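Local coordinates for putative fimbrium tip subunit Fim1C (Bacteroides ovatus, PDB 4EPS), which is probably a component of the tip of fimbriae, the filamentous cell-surface appendages that mediate adhesion and biofilm formation, at residues K345-F358 and V395-C409. Residues are numbered along the deposited sequence; the frame is centred on the assembly and turned at random.
Sequences KFSPALTQSIHDWF and VLDLYYDTFKTDFEC
One face of the Trp-357 indole takes two aromatic edges at once: Tyr-399 points its edge at the six-membered ring, planes at 90°, and Phe-403 its edge at the five-membered ring, the planes again steeply inclined. Phe-403 CE2 comes within 3.4 Å of Trp-357 CD1, while Tyr-399 CD2 lies 3.6 Å from Trp-357 CE3. With CG anti to the backbone N (chi1 163°), the indole reaches across to the backbone of helix 389-403, and Tyr-399 CA makes a CH-pi contact over its benzo ring. The Tyr-399 ring is itself clamped between Phe-403 on one face and Ile-354 CG1 on the other, the latter 4.3 Å from the ring centroid. Beyond it, Ile-354 CD1 meets Leu-396 CD1 at 3.6 Å. The phenol hydroxyl touches the Leu-350 methyls and shares a water with Gln-352 O.

Farther along, Ser-347 CB sits over the face of Phe-407, and Pro-348 CD packs against the same ring. The sole direct hydrogen bond between the segments, Cys-409 N to Phe-346 O (2.9 Å), ties Cys-409 to the loop that follows strand 342-344. Cys-409 then lays both CB and SG over one face of the Phe-346 ring, SG 3.9 Å from its centroid; Tyr-504 of strand 502-509 touches both residues. At the outer end the Glu-408 side chain, bent at chi2, crosses that of Lys-345 obliquely, OE2 against the lysine CB and CD but too far from NZ for a salt bridge; OE2 accepts from a water that also donates weakly to Ser-347 O.

The helical segments 354-358 and 395-403 run at 75° to each other, with Ser-353 OG capping the former. The arrangement is an aromatic cluster at a helix-helix crossing, continued by a Cys sulfur-aromatic contact where the loop after strand 342-344 meets helix 408-419.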
loop_
_atom_site.group_PDB
_atom_site.type_symbol
_atom_site.label_atom_id
_atom_site.label_comp_id
_atom_site.label_asym_id
_atom_site.label_seq_id
_atom_site.Cartn_x
_atom_site.Cartn_y
_atom_site.Cartn_z
ATOM N N LYS A 345 16.050 40.019 7.520
ATOM C CA LYS A 345 16.396 40.656 6.251
ATOM C C LYS A 345 16.886 39.568 5.313
ATOM O O LYS A 345 17.135 38.444 5.766
ATOM C CB LYS A 345 17.465 41.764 6.447
ATOM C CG LYS A 345 16.997 42.906 7.329
ATOM C CD LYS A 345 18.188 43.792 7.728
ATOM C CE LYS A 345 17.770 45.117 8.326
ATOM N NZ LYS A 345 17.221 44.974 9.702
ATOM N N PHE A 346 17.008 39.877 4.003
ATOM C CA PHE A 346 17.446 38.862 3.054
ATOM C C PHE A 346 18.875 39.103 2.654
ATOM O O PHE A 346 19.698 38.192 2.714
ATOM C CB PHE A 346 16.528 38.829 1.811
ATOM C CG PHE A 346 16.814 37.667 0.887
ATOM C CD1 PHE A 346 16.171 36.449 1.057
ATOM C CD2 PHE A 346 17.709 37.802 -0.170
ATOM C CE1 PHE A 346 16.441 35.376 0.200
ATOM C CE2 PHE A 346 18.008 36.714 -0.994
ATOM C CZ PHE A 346 17.370 35.518 -0.805
ATOM N N SER A 347 19.164 40.320 2.189
ATOM C CA SER A 347 20.495 40.699 1.732
ATOM C C SER A 347 20.608 42.200 1.727
ATOM O O SER A 347 19.577 42.877 1.828
ATOM C CB SER A 347 20.741 40.159 0.319
ATOM O OG SER A 347 20.119 40.962 -0.671
ATOM N N PRO A 348 21.807 42.785 1.534
ATOM C CA PRO A 348 21.841 44.240 1.339
ATOM C C PRO A 348 21.252 44.579 -0.041
ATOM O O PRO A 348 21.117 43.682 -0.878
ATOM C CB PRO A 348 23.335 44.585 1.419
ATOM C CG PRO A 348 24.068 43.346 1.172
ATOM C CD PRO A 348 23.142 42.169 1.344
ATOM N N ALA A 349 20.882 45.844 -0.276
ATOM C CA ALA A 349 20.437 46.280 -1.611
ATOM C C ALA A 349 21.669 46.253 -2.512
ATOM O O ALA A 349 22.754 46.606 -2.050
ATOM C CB ALA A 349 19.837 47.677 -1.543
ATOM N N LEU A 350 21.551 45.727 -3.734
ATOM C CA LEU A 350 22.717 45.592 -4.615
ATOM C C LEU A 350 22.732 46.664 -5.684
ATOM O O LEU A 350 21.677 47.183 -6.036
ATOM C CB LEU A 350 22.715 44.210 -5.290
ATOM C CG LEU A 350 22.653 42.955 -4.384
ATOM C CD1 LEU A 350 22.524 41.705 -5.226
ATOM C CD2 LEU A 350 23.911 42.835 -3.503
ATOM N N THR A 351 23.919 46.964 -6.234
ATOM C CA THR A 351 24.051 47.910 -7.346
ATOM C C THR A 351 23.661 47.147 -8.610
ATOM O O THR A 351 22.831 47.604 -9.388
ATOM C CB THR A 351 25.485 48.486 -7.403
ATOM O OG1 THR A 351 25.761 49.179 -6.186
ATOM C CG2 THR A 351 25.690 49.412 -8.582
ATOM N N GLN A 352 24.264 45.973 -8.793
ATOM C CA GLN A 352 23.983 45.074 -9.895
ATOM C C GLN A 352 23.210 43.864 -9.329
ATOM O O GLN A 352 23.682 43.216 -8.388
ATOM C CB GLN A 352 25.297 44.674 -10.572
ATOM C CG GLN A 352 25.183 43.532 -11.563
ATOM C CD GLN A 352 26.532 42.962 -11.917
ATOM O OE1 GLN A 352 27.272 42.447 -11.062
ATOM N NE2 GLN A 352 26.836 42.959 -13.202
ATOM N N SER A 353 22.016 43.571 -9.889
ATOM C CA SER A 353 21.208 42.429 -9.428
ATOM C C SER A 353 21.949 41.122 -9.643
ATOM O O SER A 353 22.881 41.068 -10.446
ATOM C CB SER A 353 19.869 42.385 -10.163
ATOM O OG SER A 353 20.052 42.106 -11.544
ATOM N N ILE A 354 21.521 40.057 -8.956
ATOM C CA ILE A 354 22.114 38.730 -9.147
ATOM C C ILE A 354 21.853 38.296 -10.600
ATOM O O ILE A 354 22.718 37.702 -11.231
ATOM C CB ILE A 354 21.541 37.731 -8.108
ATOM C CG1 ILE A 354 21.988 38.147 -6.685
ATOM C CG2 ILE A 354 21.992 36.288 -8.421
ATOM C CD1 ILE A 354 20.982 37.917 -5.686
ATOM N N HIS A 355 20.657 38.605 -11.125
ATOM C CA HIS A 355 20.324 38.322 -12.517
ATOM C C HIS A 355 21.335 38.990 -13.478
ATOM O O HIS A 355 21.893 38.323 -14.362
ATOM C CB HIS A 355 18.904 38.813 -12.852
ATOM C CG HIS A 355 18.619 38.724 -14.310
ATOM N ND1 HIS A 355 18.498 37.502 -14.941
ATOM C CD2 HIS A 355 18.513 39.714 -15.231
ATOM C CE1 HIS A 355 18.265 37.781 -16.211
ATOM N NE2 HIS A 355 18.293 39.100 -16.436
ATOM N N ASP A 356 21.549 40.300 -13.310
ATOM C CA ASP A 356 22.460 41.050 -14.180
ATOM C C ASP A 356 23.880 40.490 -14.088
ATOM O O ASP A 356 24.517 40.318 -15.135
ATOM C CB ASP A 356 22.425 42.554 -13.881
ATOM C CG ASP A 356 21.204 43.286 -14.424
ATOM O OD1 ASP A 356 20.434 42.676 -15.212
ATOM O OD2 ASP A 356 20.998 44.452 -14.041
ATOM N N TRP A 357 24.340 40.114 -12.870
ATOM C CA TRP A 357 25.657 39.483 -12.719
ATOM C C TRP A 357 25.693 38.158 -13.466
ATOM O O TRP A 357 26.640 37.887 -14.207
ATOM C CB TRP A 357 26.033 39.239 -11.235
ATOM C CG TRP A 357 27.159 38.248 -11.076
ATOM C CD1 TRP A 357 28.482 38.458 -11.351
ATOM C CD2 TRP A 357 27.039 36.860 -10.720
ATOM N NE1 TRP A 357 29.200 37.298 -11.139
ATOM C CE2 TRP A 357 28.339 36.303 -10.751
ATOM C CE3 TRP A 357 25.958 36.032 -10.360
ATOM C CZ2 TRP A 357 28.585 34.956 -10.448
ATOM C CZ3 TRP A 357 26.201 34.691 -10.088
ATOM C CH2 TRP A 357 27.501 34.165 -10.138
ATOM N N PHE A 358 24.667 37.323 -13.239
ATOM C CA PHE A 358 24.562 35.967 -13.780
ATOM C C PHE A 358 24.666 35.947 -15.327
ATOM O O PHE A 358 25.380 35.105 -15.872
ATOM C CB PHE A 358 23.239 35.317 -13.302
ATOM C CG PHE A 358 22.932 33.969 -13.898
ATOM C CD1 PHE A 358 23.588 32.829 -13.450
ATOM C CD2 PHE A 358 21.990 33.838 -14.913
ATOM C CE1 PHE A 358 23.312 31.580 -14.005
ATOM C CE2 PHE A 358 21.705 32.584 -15.463
ATOM C CZ PHE A 358 22.371 31.467 -15.009
ATOM N N VAL A 395 22.654 29.037 -7.679
ATOM C CA VAL A 395 23.081 30.280 -8.348
ATOM C C VAL A 395 23.586 31.267 -7.287
ATOM O O VAL A 395 24.617 31.911 -7.497
ATOM C CB VAL A 395 21.991 30.907 -9.253
ATOM C CG1 VAL A 395 22.480 32.231 -9.857
ATOM C CG2 VAL A 395 21.587 29.931 -10.357
ATOM N N LEU A 396 22.903 31.343 -6.133
ATOM C CA LEU A 396 23.341 32.230 -5.061
ATOM C C LEU A 396 24.703 31.788 -4.474
ATOM O O LEU A 396 25.485 32.645 -4.053
ATOM C CB LEU A 396 22.302 32.327 -3.958
ATOM C CG LEU A 396 22.129 33.735 -3.365
ATOM C CD1 LEU A 396 21.394 34.650 -4.321
ATOM C CD2 LEU A 396 21.310 33.685 -2.104
ATOM N N ASP A 397 24.982 30.470 -4.468
ATOM C CA ASP A 397 26.270 29.922 -4.002
ATOM C C ASP A 397 27.374 30.344 -4.966
ATOM O O ASP A 397 28.444 30.772 -4.515
ATOM C CB ASP A 397 26.209 28.393 -3.868
ATOM C CG ASP A 397 25.470 27.899 -2.642
ATOM O OD1 ASP A 397 25.133 28.736 -1.768
ATOM O OD2 ASP A 397 25.236 26.673 -2.545
ATOM N N LEU A 398 27.087 30.305 -6.289
ATOM C CA LEU A 398 28.022 30.755 -7.325
ATOM C C LEU A 398 28.309 32.251 -7.161
ATOM O O LEU A 398 29.465 32.666 -7.286
ATOM C CB LEU A 398 27.492 30.452 -8.735
ATOM C CG LEU A 398 27.427 28.985 -9.148
ATOM C CD1 LEU A 398 26.739 28.849 -10.491
ATOM C CD2 LEU A 398 28.811 28.371 -9.236
ATOM N N TYR A 399 27.270 33.051 -6.812
ATOM C CA TYR A 399 27.427 34.482 -6.546
ATOM C C TYR A 399 28.317 34.671 -5.315
ATOM O O TYR A 399 29.209 35.522 -5.336
ATOM C CB TYR A 399 26.060 35.159 -6.332
ATOM C CG TYR A 399 26.150 36.648 -6.090
ATOM C CD1 TYR A 399 26.312 37.159 -4.801
ATOM C CD2 TYR A 399 26.012 37.554 -7.138
ATOM C CE1 TYR A 399 26.379 38.533 -4.572
ATOM C CE2 TYR A 399 26.054 38.928 -6.917
ATOM C CZ TYR A 399 26.243 39.412 -5.632
ATOM O OH TYR A 399 26.307 40.763 -5.414
ATOM N N TYR A 400 28.066 33.892 -4.248
ATOM C CA TYR A 400 28.876 33.970 -3.033
ATOM C C TYR A 400 30.357 33.636 -3.328
ATOM O O TYR A 400 31.241 34.340 -2.843
ATOM C CB TYR A 400 28.336 33.064 -1.912
ATOM C CG TYR A 400 29.181 33.160 -0.659
ATOM C CD1 TYR A 400 29.021 34.214 0.234
ATOM C CD2 TYR A 400 30.209 32.250 -0.416
ATOM C CE1 TYR A 400 29.830 34.337 1.363
ATOM C CE2 TYR A 400 31.040 32.376 0.697
ATOM C CZ TYR A 400 30.834 33.409 1.594
ATOM O OH TYR A 400 31.636 33.518 2.702
ATOM N N ASP A 401 30.610 32.596 -4.135
ATOM C CA ASP A 401 31.957 32.153 -4.527
ATOM C C ASP A 401 32.754 33.280 -5.187
ATOM O O ASP A 401 33.972 33.338 -5.035
ATOM C CB ASP A 401 31.865 30.952 -5.483
ATOM C CG ASP A 401 31.390 29.653 -4.842
ATOM O OD1 ASP A 401 31.316 29.593 -3.589
ATOM O OD2 ASP A 401 31.102 28.690 -5.593
ATOM N N THR A 402 32.059 34.183 -5.887
ATOM C CA THR A 402 32.649 35.315 -6.592
ATOM C C THR A 402 32.819 36.545 -5.683
ATOM O O THR A 402 33.892 37.140 -5.702
ATOM C CB THR A 402 31.786 35.654 -7.837
ATOM O OG1 THR A 402 31.622 34.470 -8.615
ATOM C CG2 THR A 402 32.396 36.739 -8.719
ATOM N N PHE A 403 31.778 36.946 -4.925
ATOM C CA PHE A 403 31.799 38.202 -4.164
ATOM C C PHE A 403 32.012 38.070 -2.647
ATOM O O PHE A 403 32.351 39.073 -2.004
ATOM C CB PHE A 403 30.508 38.995 -4.429
ATOM C CG PHE A 403 30.339 39.348 -5.890
ATOM C CD1 PHE A 403 31.035 40.415 -6.450
ATOM C CD2 PHE A 403 29.527 38.582 -6.718
ATOM C CE1 PHE A 403 30.898 40.722 -7.807
ATOM C CE2 PHE A 403 29.388 38.892 -8.071
ATOM C CZ PHE A 403 30.070 39.961 -8.608
ATOM N N LYS A 404 31.777 36.871 -2.075
ATOM C CA LYS A 404 31.952 36.547 -0.649
ATOM C C LYS A 404 31.135 37.477 0.288
ATOM O O LYS A 404 31.513 37.662 1.452
ATOM C CB LYS A 404 33.459 36.541 -0.256
ATOM C CG LYS A 404 34.314 35.539 -1.043
ATOM C CD LYS A 404 34.055 34.080 -0.693
ATOM C CE LYS A 404 35.017 33.182 -1.436
ATOM N NZ LYS A 404 34.925 31.769 -0.987
ATOM N N THR A 405 30.000 38.024 -0.212
ATOM C CA THR A 405 29.119 38.888 0.577
ATOM C C THR A 405 28.252 38.010 1.469
ATOM O O THR A 405 27.560 37.110 0.973
ATOM C CB THR A 405 28.279 39.816 -0.314
ATOM O OG1 THR A 405 29.106 40.387 -1.334
ATOM C CG2 THR A 405 27.607 40.928 0.484
ATOM N N ASP A 406 28.294 38.278 2.789
ATOM C CA ASP A 406 27.577 37.516 3.808
ATOM C C ASP A 406 26.129 37.974 3.927
ATOM O O ASP A 406 25.782 38.736 4.843
ATOM C CB ASP A 406 28.301 37.619 5.167
ATOM C CG ASP A 406 29.713 37.050 5.164
ATOM O OD1 ASP A 406 29.885 35.872 4.746
ATOM O OD2 ASP A 406 30.644 37.769 5.600
ATOM N N PHE A 407 25.282 37.511 2.987
ATOM C CA PHE A 407 23.848 37.830 2.975
ATOM C C PHE A 407 23.177 37.242 4.205
ATOM O O PHE A 407 23.512 36.108 4.597
ATOM C CB PHE A 407 23.181 37.254 1.715
ATOM C CG PHE A 407 23.504 37.862 0.368
ATOM C CD1 PHE A 407 24.278 39.018 0.269
ATOM C CD2 PHE A 407 22.976 37.321 -0.798
ATOM C CE1 PHE A 407 24.540 39.598 -0.976
ATOM C CE2 PHE A 407 23.247 37.897 -2.041
ATOM C CZ PHE A 407 24.011 39.041 -2.119
ATOM N N GLU A 408 22.216 37.975 4.791
ATOM C CA GLU A 408 21.481 37.494 5.969
ATOM C C GLU A 408 20.762 36.162 5.695
ATOM O O GLU A 408 20.694 35.330 6.599
ATOM C CB GLU A 408 20.480 38.545 6.471
ATOM C CG GLU A 408 21.144 39.816 6.994
ATOM C CD GLU A 408 21.356 40.956 6.003
ATOM O OE1 GLU A 408 21.765 40.697 4.848
ATOM O OE2 GLU A 408 21.161 42.126 6.409
ATOM N N CYS A 409 20.266 35.926 4.454
ATOM C CA CYS A 409 19.565 34.662 4.127
ATOM C C CYS A 409 20.454 33.421 4.370
ATOM O O CYS A 409 19.930 32.381 4.768
ATOM C CB CYS A 409 19.023 34.681 2.705
ATOM S SG CYS A 409 20.297 34.804 1.429
HETATM O O HOH W 1 20.030 43.655 4.535
HETATM O O HOH W 2 26.163 42.248 -7.656
#